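Local coordinates for insecticidal crystal protein Cry7Cal (Bacillus thuringiensis, PDB 5ZI1), which is an insecticidal crystal toxin active against locusts, probably binding receptors through its three-domain toxic core, at residues A286-L296 against H430-I438; I354-A362 against C403-I414. All coordinates share one frame; numbering follows the deposited sequence.

Both contacts lie within the second domain of the delta endotoxin core, whose antiparallel sheets form the beta-prism fold known from three-domain Cry toxins. Contact 2 pairs strand 352-365 with edge strand 404-407 of one sheet and with the turn that follows it, whereas contact 1 sets the start of strand 294-306 across strand 430-437, which belongs to a different sheet. Along the chain contact 2 is nested inside the loop that contact 1 closes. Their centres are about 17 Å apart, yet they meet directly: Leu-432 N lies 2.8 Å from Ile-354 O, a probable hydrogen bond between strands of two sheets. His-430 ND1 also packs on Leu-412 CD2 at 4.0 Å.

Contact 1: residues A286-L296 against H430-I438; sequences AIPKPGLFQWL and HRLSYVSEI
Leu-296, the residue most deeply covered in the contact, lays its side chain against the backbone of Leu-432 and Ser-433. Its CB lies 3.6 Å from Ser-433 O, and CG, turned anti to the backbone N (chi1 -173°), carries CD2 onto Leu-432 CG at 3.9 Å. Beside it, Arg-431 meets two aromatic rings. Trp-295 CZ3 sits over the centre of one guanidinium face, 3.5 Å from Arg-431 CZ, while Arg-431 NH1 comes to the edge of the Phe-293 ring, 3.8 Å from Phe-293 CZ, the guanidinium and phenyl planes 89° apart. Phe-293 CE2 in turn lies over the Trp-295 ring. Outside partners also fix the guanidinium: NE forms a salt bridge with Asp-353 and NH1 a hydrogen bond with Thr-453.

This is a junction between sheets of a beta-prism domain: the axes of strands 294-296 and 430-437 pass 6.1 Å apart at 91°, too steep for backbone pairing. Water fills that role instead, one molecule accepting from Leu-296 N and donating to Leu-432 O, another donating to Ser-433 O and, weakly, to Gln-294 O. Ser-433 and Tyr-434 form a classic beta bulge facing Gly-451 on the neighbouring strand.

Towards the partly exposed Pro-288 the fit is sparser. Pro-288 CG rests over one face of the Tyr-434 ring, 3.8 Å from its centroid, in a CH-pi contact; the phenol OH bonds to Tyr-335. From solvent-facing Lys-289 to Leu-292 no side chain comes within about 9 Å of 430-438. At the buried far end the one direct hydrogen bond between the segments runs from Ser-436 OG to Ala-286 O (2.8 Å), the hydroxyl tilted from the carbonyl plane, and Glu-437 forms a salt bridge with Arg-285.

Contact 2: residues I354-A362 against C403-I414; sequences IYQTYSIAA and CKSTYSSDQLPI
Strands 354-362 and 404-407 run antiparallel, their directions 155° apart, with Ser-359/Thr-406 and Ala-361/Lys-404 as hydrogen-bonded pairs and Tyr-358/Tyr-407 and Ile-360/Ser-405 as non-hydrogen-bonded pairs. On the face bearing the tyrosines, Tyr-358 CD1 lies over one face of the Tyr-407 ring, 3.4 Å from Tyr-407 CE2, the ring planes inclined at 44°; Tyr-407 OH is hydrogen-bonded to Tyr-379 OH. Beyond the strand, Ser-408 grips Thr-357 twice: its OG accepts from Thr-357 N at 2.8 Å and its N donates to Thr-357 O. Gln-356, extended with CG anti to its N (chi1 -175°), brings OE1 to Ser-409 OG, which donates at 2.8 Å. Ile-414 CD1 touches the edge of the Tyr-355 ring, 3.8 Å from Tyr-355 CD1. One water bridges Tyr-355 O, Ser-408 OG and Leu-412 O; opposite the tyrosines, another joins Ser-359 OG, Thr-406 OG1 and Lys-404 O. Strand 404-407 is outermost in its four-stranded sheet; across strand 352-365 lies strand 369-382, whose Tyr-379 faces a classic beta bulge at Tyr-355 and Gln-356. Trp-452 of strand 448-454 packs on Thr-357 and Ser-408, while Leu-412 reaches Ile-224 of helix 208-227.

Contact 1: residues A286-L296 against H430-I438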
loop_
_atom_site.group_PDB
_atom_site.type_symbol
_atom_site.label_atom_id
_atom_site.label_comp_id
_atom_site.label_asym_id
_atom_site.label_seq_id
_atom_site.Cartn_x
_atom_site.Cartn_y
_atom_site.Cartn_z
ATOM N N ALA A 286 5.679 15.062 -10.230
ATOM C CA ALA A 286 4.679 14.004 -10.309
ATOM C C ALA A 286 4.266 13.447 -8.949
ATOM O O ALA A 286 3.140 12.971 -8.803
ATOM C CB ALA A 286 5.201 12.854 -11.161
ATOM N N ILE A 287 5.156 13.439 -7.966
ATOM C CA ILE A 287 4.964 12.691 -6.730
ATOM C C ILE A 287 4.983 13.668 -5.561
ATOM O O ILE A 287 6.045 14.143 -5.151
ATOM C CB ILE A 287 6.045 11.612 -6.564
ATOM C CG1 ILE A 287 6.074 10.732 -7.821
ATOM C CG2 ILE A 287 5.829 10.809 -5.286
ATOM C CD1 ILE A 287 4.831 9.924 -8.024
ATOM N N PRO A 288 3.818 14.005 -5.006
ATOM C CA PRO A 288 3.777 14.958 -3.894
ATOM C C PRO A 288 4.523 14.403 -2.693
ATOM O O PRO A 288 4.717 13.196 -2.563
ATOM C CB PRO A 288 2.283 15.099 -3.598
ATOM C CG PRO A 288 1.585 14.551 -4.823
ATOM C CD PRO A 288 2.488 13.447 -5.283
ATOM N N LYS A 289 4.958 15.310 -1.823
ATOM C CA LYS A 289 5.631 14.916 -0.590
ATOM C C LYS A 289 4.701 14.086 0.297
ATOM O O LYS A 289 3.482 14.268 0.274
ATOM C CB LYS A 289 6.109 16.152 0.180
ATOM C CG LYS A 289 7.273 16.911 -0.506
ATOM C CD LYS A 289 8.482 16.007 -0.791
ATOM C CE LYS A 289 9.540 16.699 -1.672
ATOM N NZ LYS A 289 9.377 16.452 -3.157
ATOM N N PRO A 290 5.253 13.168 1.088
ATOM C CA PRO A 290 4.444 12.491 2.111
ATOM C C PRO A 290 3.691 13.498 2.968
ATOM O O PRO A 290 4.214 14.558 3.313
ATOM C CB PRO A 290 5.485 11.736 2.947
ATOM C CG PRO A 290 6.702 11.664 2.089
ATOM C CD PRO A 290 6.691 12.900 1.255
ATOM N N GLY A 291 2.453 13.165 3.316
ATOM C CA GLY A 291 1.733 13.948 4.298
ATOM C C GLY A 291 0.724 13.099 5.041
ATOM O O GLY A 291 0.632 11.884 4.849
ATOM N N LEU A 292 -0.040 13.761 5.907
ATOM C CA LEU A 292 -1.247 13.161 6.455
ATOM C C LEU A 292 -2.133 12.651 5.327
ATOM O O LEU A 292 -2.111 13.173 4.210
ATOM C CB LEU A 292 -1.984 14.195 7.300
ATOM C CG LEU A 292 -1.054 14.778 8.379
ATOM C CD1 LEU A 292 -1.716 15.929 9.110
ATOM C CD2 LEU A 292 -0.632 13.680 9.355
ATOM N N PHE A 293 -2.895 11.599 5.595
ATOM C CA PHE A 293 -3.662 11.009 4.511
ATOM C C PHE A 293 -4.723 12.009 4.030
ATOM O O PHE A 293 -5.302 12.749 4.831
ATOM C CB PHE A 293 -4.287 9.692 4.983
ATOM C CG PHE A 293 -5.022 8.961 3.903
ATOM C CD1 PHE A 293 -4.371 8.011 3.133
ATOM C CD2 PHE A 293 -6.364 9.265 3.619
ATOM C CE1 PHE A 293 -5.051 7.335 2.094
ATOM C CE2 PHE A 293 -7.049 8.605 2.585
ATOM C CZ PHE A 293 -6.400 7.633 1.834
ATOM N N GLN A 294 -4.969 12.056 2.714
ATOM C CA GLN A 294 -5.797 13.106 2.123
ATOM C C GLN A 294 -6.870 12.529 1.213
ATOM O O GLN A 294 -6.597 11.658 0.381
ATOM C CB GLN A 294 -4.963 14.105 1.312
ATOM C CG GLN A 294 -3.960 14.903 2.097
ATOM C CD GLN A 294 -3.184 15.879 1.216
ATOM O OE1 GLN A 294 -3.581 17.022 1.052
ATOM N NE2 GLN A 294 -2.073 15.428 0.654
ATOM N N TRP A 295 -8.088 13.041 1.356
ATOM C CA TRP A 295 -9.239 12.591 0.586
ATOM C C TRP A 295 -9.519 13.617 -0.500
ATOM O O TRP A 295 -9.602 14.815 -0.210
ATOM C CB TRP A 295 -10.463 12.410 1.480
ATOM C CG TRP A 295 -10.169 11.505 2.623
ATOM C CD1 TRP A 295 -9.565 11.839 3.804
ATOM C CD2 TRP A 295 -10.411 10.097 2.677
ATOM N NE1 TRP A 295 -9.443 10.726 4.596
ATOM C CE2 TRP A 295 -9.950 9.644 3.926
ATOM C CE3 TRP A 295 -10.973 9.177 1.788
ATOM C CZ2 TRP A 295 -10.040 8.309 4.315
ATOM C CZ3 TRP A 295 -11.077 7.865 2.170
ATOM C CH2 TRP A 295 -10.606 7.435 3.428
ATOM N N LEU A 296 -9.629 13.156 -1.743
ATOM C CA LEU A 296 -9.834 14.076 -2.857
ATOM C C LEU A 296 -11.272 14.566 -2.840
ATOM O O LEU A 296 -12.206 13.763 -2.900
ATOM C CB LEU A 296 -9.512 13.383 -4.173
ATOM C CG LEU A 296 -9.517 14.261 -5.416
ATOM C CD1 LEU A 296 -8.625 15.454 -5.199
ATOM C CD2 LEU A 296 -9.053 13.454 -6.623
ATOM N N HIS A 430 -8.811 0.463 -5.145
ATOM C CA HIS A 430 -8.201 1.782 -5.131
ATOM C C HIS A 430 -9.235 2.846 -5.474
ATOM O O HIS A 430 -10.245 2.582 -6.136
ATOM C CB HIS A 430 -7.003 1.842 -6.101
ATOM C CG HIS A 430 -5.804 1.051 -5.642
ATOM N ND1 HIS A 430 -5.656 -0.300 -5.896
ATOM C CD2 HIS A 430 -4.707 1.422 -4.934
ATOM C CE1 HIS A 430 -4.517 -0.723 -5.373
ATOM N NE2 HIS A 430 -3.923 0.303 -4.783
ATOM N N ARG A 431 -8.960 4.068 -5.026
ATOM C CA ARG A 431 -9.809 5.219 -5.273
ATOM C C ARG A 431 -8.917 6.374 -5.692
ATOM O O ARG A 431 -7.767 6.468 -5.258
ATOM C CB ARG A 431 -10.630 5.622 -4.018
ATOM C CG ARG A 431 -9.854 6.524 -3.067
ATOM C CD ARG A 431 -10.652 7.020 -1.895
ATOM N NE ARG A 431 -11.086 5.948 -0.997
ATOM C CZ ARG A 431 -10.285 5.311 -0.145
ATOM N NH1 ARG A 431 -8.986 5.602 -0.094
ATOM N NH2 ARG A 431 -10.781 4.363 0.630
ATOM N N LEU A 432 -9.448 7.243 -6.547
ATOM C CA LEU A 432 -8.654 8.363 -7.029
ATOM C C LEU A 432 -8.360 9.303 -5.878
ATOM O O LEU A 432 -9.229 9.584 -5.048
ATOM C CB LEU A 432 -9.381 9.107 -8.146
ATOM C CG LEU A 432 -8.683 10.254 -8.884
ATOM C CD1 LEU A 432 -7.513 9.794 -9.744
ATOM C CD2 LEU A 432 -9.718 10.944 -9.787
ATOM N N SER A 433 -7.120 9.785 -5.814
ATOM C CA SER A 433 -6.739 10.676 -4.738
ATOM C C SER A 433 -6.015 11.924 -5.189
ATOM O O SER A 433 -5.989 12.900 -4.428
ATOM C CB SER A 433 -5.872 9.934 -3.695
ATOM O OG SER A 433 -4.750 9.275 -4.289
ATOM N N TYR A 434 -5.449 11.959 -6.389
ATOM C CA TYR A 434 -4.617 13.102 -6.723
ATOM C C TYR A 434 -4.570 13.253 -8.235
ATOM O O TYR A 434 -4.878 12.321 -8.980
ATOM C CB TYR A 434 -3.188 12.949 -6.133
ATOM C CG TYR A 434 -2.503 14.289 -5.979
ATOM C CD1 TYR A 434 -2.754 15.088 -4.869
ATOM C CD2 TYR A 434 -1.672 14.790 -6.975
ATOM C CE1 TYR A 434 -2.186 16.338 -4.735
ATOM C CE2 TYR A 434 -1.086 16.050 -6.847
ATOM C CZ TYR A 434 -1.350 16.814 -5.715
ATOM O OH TYR A 434 -0.782 18.062 -5.560
ATOM N N VAL A 435 -4.175 14.445 -8.678
ATOM C CA VAL A 435 -3.821 14.688 -10.076
ATOM C C VAL A 435 -2.573 15.554 -10.081
ATOM O O VAL A 435 -2.651 16.751 -9.778
ATOM C CB VAL A 435 -4.930 15.388 -10.880
ATOM C CG1 VAL A 435 -4.555 15.364 -12.366
ATOM C CG2 VAL A 435 -6.313 14.761 -10.612
ATOM N N SER A 436 -1.438 14.971 -10.440
ATOM C CA SER A 436 -0.221 15.739 -10.610
ATOM C C SER A 436 0.010 15.942 -12.107
ATOM O O SER A 436 -0.905 15.779 -12.917
ATOM C CB SER A 436 0.947 15.022 -9.931
ATOM O OG SER A 436 1.118 13.742 -10.502
ATOM N N GLU A 437 1.234 16.272 -12.488
ATOM C CA GLU A 437 1.549 16.404 -13.896
ATOM C C GLU A 437 3.010 16.038 -14.109
ATOM O O GLU A 437 3.792 15.894 -13.158
ATOM C CB GLU A 437 1.282 17.817 -14.393
ATOM C CG GLU A 437 2.250 18.799 -13.831
ATOM C CD GLU A 437 1.831 20.228 -14.032
ATOM O OE1 GLU A 437 2.677 21.124 -13.804
ATOM O OE2 GLU A 437 0.654 20.461 -14.397
ATOM N N ILE A 438 3.353 15.904 -15.388
ATOM C CA ILE A 438 4.709 15.669 -15.845
ATOM C C ILE A 438 5.387 17.013 -16.043
ATOM O O ILE A 438 4.870 17.877 -16.764
ATOM C CB ILE A 438 4.706 14.861 -17.150
ATOM C CG1 ILE A 438 4.316 13.415 -16.881
ATOM C CG2 ILE A 438 6.060 14.912 -17.809
ATOM C CD1 ILE A 438 5.307 12.678 -15.941
HETATM O O HOH W 1 -5.648 13.062 -1.558
HETATM O O HOH W 2 -9.753 10.169 -2.466
#

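Contact 2: residues I354-A362 against C403-I414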
loop_
_atom_site.group_PDB
_atom_site.type_symbol
_atom_site.label_atom_id
_atom_site.label_comp_id
_atom_site.label_asym_id
_atom_site.label_seq_id
_atom_site.Cartn_x
_atom_site.Cartn_y
_atom_site.Cartn_z
ATOM N N ILE A 354 -14.041 7.443 -6.421
ATOM C CA ILE A 354 -13.800 7.294 -7.850
ATOM C C ILE A 354 -12.932 6.057 -8.028
ATOM O O ILE A 354 -11.743 6.077 -7.709
ATOM C CB ILE A 354 -13.125 8.529 -8.445
ATOM C CG1 ILE A 354 -13.930 9.782 -8.094
ATOM C CG2 ILE A 354 -12.899 8.323 -9.979
ATOM C CD1 ILE A 354 -15.385 9.745 -8.600
ATOM N N TYR A 355 -13.531 4.982 -8.535
ATOM C CA TYR A 355 -12.881 3.699 -8.728
ATOM C C TYR A 355 -12.369 3.478 -10.148
ATOM O O TYR A 355 -11.732 2.447 -10.403
ATOM C CB TYR A 355 -13.858 2.576 -8.362
ATOM C CG TYR A 355 -15.126 2.569 -9.210
ATOM C CD1 TYR A 355 -15.152 1.935 -10.449
ATOM C CD2 TYR A 355 -16.296 3.197 -8.771
ATOM C CE1 TYR A 355 -16.292 1.927 -11.235
ATOM C CE2 TYR A 355 -17.448 3.186 -9.551
ATOM C CZ TYR A 355 -17.432 2.550 -10.788
ATOM O OH TYR A 355 -18.556 2.515 -11.573
ATOM N N GLN A 356 -12.628 4.399 -11.078
ATOM C CA GLN A 356 -12.193 4.204 -12.457
ATOM C C GLN A 356 -12.176 5.536 -13.183
ATOM O O GLN A 356 -13.005 6.408 -12.916
ATOM C CB GLN A 356 -13.113 3.227 -13.194
ATOM C CG GLN A 356 -12.644 2.886 -14.577
ATOM C CD GLN A 356 -13.593 1.963 -15.305
ATOM O OE1 GLN A 356 -13.227 0.835 -15.639
ATOM N NE2 GLN A 356 -14.813 2.439 -15.573
ATOM N N THR A 357 -11.231 5.684 -14.111
ATOM C CA THR A 357 -11.195 6.836 -15.007
ATOM C C THR A 357 -11.015 6.361 -16.440
ATOM O O THR A 357 -10.512 5.264 -16.701
ATOM C CB THR A 357 -10.074 7.831 -14.656
ATOM O OG1 THR A 357 -8.800 7.188 -14.795
ATOM C CG2 THR A 357 -10.224 8.337 -13.216
ATOM N N TYR A 358 -11.460 7.207 -17.374
ATOM C CA TYR A 358 -11.302 7.004 -18.809
ATOM C C TYR A 358 -10.795 8.313 -19.380
ATOM O O TYR A 358 -11.298 9.383 -19.015
ATOM C CB TYR A 358 -12.622 6.585 -19.471
ATOM C CG TYR A 358 -12.624 6.605 -21.002
ATOM C CD1 TYR A 358 -12.027 5.583 -21.741
ATOM C CD2 TYR A 358 -13.223 7.648 -21.699
ATOM C CE1 TYR A 358 -12.013 5.601 -23.114
ATOM C CE2 TYR A 358 -13.230 7.671 -23.094
ATOM C CZ TYR A 358 -12.628 6.646 -23.791
ATOM O OH TYR A 358 -12.640 6.672 -25.164
ATOM N N SER A 359 -9.778 8.243 -20.241
ATOM C CA SER A 359 -9.203 9.464 -20.789
ATOM C C SER A 359 -8.882 9.301 -22.271
ATOM O O SER A 359 -8.667 8.190 -22.760
ATOM C CB SER A 359 -7.936 9.876 -20.025
ATOM O OG SER A 359 -6.897 8.924 -20.211
ATOM N N ILE A 360 -8.859 10.428 -22.980
ATOM C CA ILE A 360 -8.320 10.505 -24.339
ATOM C C ILE A 360 -7.057 11.346 -24.271
ATOM O O ILE A 360 -7.093 12.487 -23.799
ATOM C CB ILE A 360 -9.304 11.124 -25.358
ATOM C CG1 ILE A 360 -10.649 10.399 -25.388
ATOM C CG2 ILE A 360 -8.694 11.080 -26.796
ATOM C CD1 ILE A 360 -10.585 9.042 -26.045
ATOM N N ALA A 361 -5.952 10.795 -24.755
ATOM C CA ALA A 361 -4.705 11.537 -24.862
ATOM C C ALA A 361 -4.427 11.841 -26.330
ATOM O O ALA A 361 -4.722 11.026 -27.212
ATOM C CB ALA A 361 -3.531 10.753 -24.243
ATOM N N ALA A 362 -3.872 13.024 -26.582
ATOM C CA ALA A 362 -3.497 13.452 -27.920
ATOM C C ALA A 362 -2.272 14.349 -27.802
ATOM O O ALA A 362 -1.907 14.801 -26.707
ATOM C CB ALA A 362 -4.649 14.188 -28.620
ATOM N N CYS A 403 -5.012 9.186 -31.599
ATOM C CA CYS A 403 -5.196 9.476 -30.186
ATOM C C CYS A 403 -5.033 8.186 -29.405
ATOM O O CYS A 403 -5.038 7.087 -29.969
ATOM C CB CYS A 403 -6.575 10.105 -29.922
ATOM S SG CYS A 403 -6.845 11.611 -30.886
ATOM N N LYS A 404 -4.886 8.318 -28.088
ATOM C CA LYS A 404 -4.782 7.154 -27.226
ATOM C C LYS A 404 -5.850 7.254 -26.158
ATOM O O LYS A 404 -5.897 8.237 -25.407
ATOM C CB LYS A 404 -3.393 7.036 -26.600
ATOM C CG LYS A 404 -3.310 5.893 -25.613
ATOM C CD LYS A 404 -1.941 5.771 -25.023
ATOM C CE LYS A 404 -1.838 4.518 -24.162
ATOM N NZ LYS A 404 -2.467 4.712 -22.821
ATOM N N SER A 405 -6.719 6.255 -26.112
ATOM C CA SER A 405 -7.693 6.146 -25.043
ATOM C C SER A 405 -7.165 5.179 -23.989
ATOM O O SER A 405 -6.455 4.219 -24.305
ATOM C CB SER A 405 -9.039 5.675 -25.584
ATOM O OG SER A 405 -8.893 4.397 -26.158
ATOM N N THR A 406 -7.513 5.442 -22.731
ATOM C CA THR A 406 -7.008 4.655 -21.608
ATOM C C THR A 406 -8.099 4.502 -20.561
ATOM O O THR A 406 -8.830 5.459 -20.283
ATOM C CB THR A 406 -5.779 5.311 -20.969
ATOM O OG1 THR A 406 -4.832 5.622 -21.995
ATOM C CG2 THR A 406 -5.122 4.391 -19.886
ATOM N N TYR A 407 -8.211 3.282 -20.012
ATOM C CA TYR A 407 -8.987 2.996 -18.807
ATOM C C TYR A 407 -8.042 2.770 -17.627
ATOM O O TYR A 407 -7.128 1.943 -17.699
ATOM C CB TYR A 407 -9.871 1.763 -19.007
ATOM C CG TYR A 407 -11.267 2.079 -19.517
ATOM C CD1 TYR A 407 -12.262 2.493 -18.647
ATOM C CD2 TYR A 407 -11.582 1.976 -20.872
ATOM C CE1 TYR A 407 -13.536 2.794 -19.096
ATOM C CE2 TYR A 407 -12.848 2.267 -21.332
ATOM C CZ TYR A 407 -13.826 2.680 -20.441
ATOM O OH TYR A 407 -15.099 2.985 -20.882
ATOM N N SER A 408 -8.268 3.501 -16.537
ATOM C CA SER A 408 -7.479 3.290 -15.326
ATOM C C SER A 408 -7.507 1.830 -14.896
ATOM O O SER A 408 -6.489 1.277 -14.451
ATOM C CB SER A 408 -8.008 4.178 -14.202
ATOM O OG SER A 408 -9.289 3.744 -13.797
ATOM N N SER A 409 -8.671 1.193 -15.025
ATOM C CA SER A 409 -8.851 -0.188 -14.614
ATOM C C SER A 409 -7.995 -1.151 -15.400
ATOM O O SER A 409 -8.018 -2.347 -15.099
ATOM C CB SER A 409 -10.315 -0.591 -14.753
ATOM O OG SER A 409 -10.764 -0.401 -16.094
ATOM N N ASP A 410 -7.264 -0.686 -16.411
ATOM C CA ASP A 410 -6.324 -1.573 -17.081
ATOM C C ASP A 410 -4.974 -1.640 -16.378
ATOM O O ASP A 410 -4.211 -2.574 -16.638
ATOM C CB ASP A 410 -6.136 -1.146 -18.529
ATOM C CG ASP A 410 -7.247 -1.659 -19.412
ATOM O OD1 ASP A 410 -7.436 -2.897 -19.462
ATOM O OD2 ASP A 410 -7.961 -0.826 -20.012
ATOM N N GLN A 411 -4.656 -0.668 -15.520
ATOM C CA GLN A 411 -3.509 -0.765 -14.631
ATOM C C GLN A 411 -3.909 -1.160 -13.217
ATOM O O GLN A 411 -3.147 -1.861 -12.542
ATOM C CB GLN A 411 -2.745 0.563 -14.594
ATOM C CG GLN A 411 -2.062 0.912 -15.905
ATOM C CD GLN A 411 -1.737 2.390 -16.024
ATOM O OE1 GLN A 411 -1.033 2.958 -15.183
ATOM N NE2 GLN A 411 -2.261 3.033 -17.080
ATOM N N LEU A 412 -5.100 -0.743 -12.776
ATOM C CA LEU A 412 -5.637 -1.040 -11.450
ATOM C C LEU A 412 -7.004 -1.682 -11.644
ATOM O O LEU A 412 -8.033 -0.997 -11.634
ATOM C CB LEU A 412 -5.740 0.221 -10.599
ATOM C CG LEU A 412 -4.459 0.971 -10.244
ATOM C CD1 LEU A 412 -4.832 2.297 -9.632
ATOM C CD2 LEU A 412 -3.545 0.145 -9.294
ATOM N N PRO A 413 -7.051 -2.996 -11.817
ATOM C CA PRO A 413 -8.299 -3.638 -12.236
ATOM C C PRO A 413 -9.379 -3.609 -11.172
ATOM O O PRO A 413 -9.122 -3.544 -9.967
ATOM C CB PRO A 413 -7.871 -5.075 -12.553
ATOM C CG PRO A 413 -6.602 -5.262 -11.795
ATOM C CD PRO A 413 -5.922 -3.933 -11.816
ATOM N N ILE A 414 -10.616 -3.624 -11.651
ATOM C CA ILE A 414 -11.792 -3.702 -10.807
ATOM C C ILE A 414 -12.588 -4.924 -11.237
ATOM O O ILE A 414 -12.287 -5.578 -12.234
ATOM C CB ILE A 414 -12.654 -2.435 -10.889
ATOM C CG1 ILE A 414 -13.238 -2.294 -12.304
ATOM C CG2 ILE A 414 -11.838 -1.224 -10.498
ATOM C CD1 ILE A 414 -13.993 -1.030 -12.505
HETATM O O HOH W 3 -9.607 1.580 -11.943
HETATM O O HOH W 4 -5.499 8.152 -22.487
#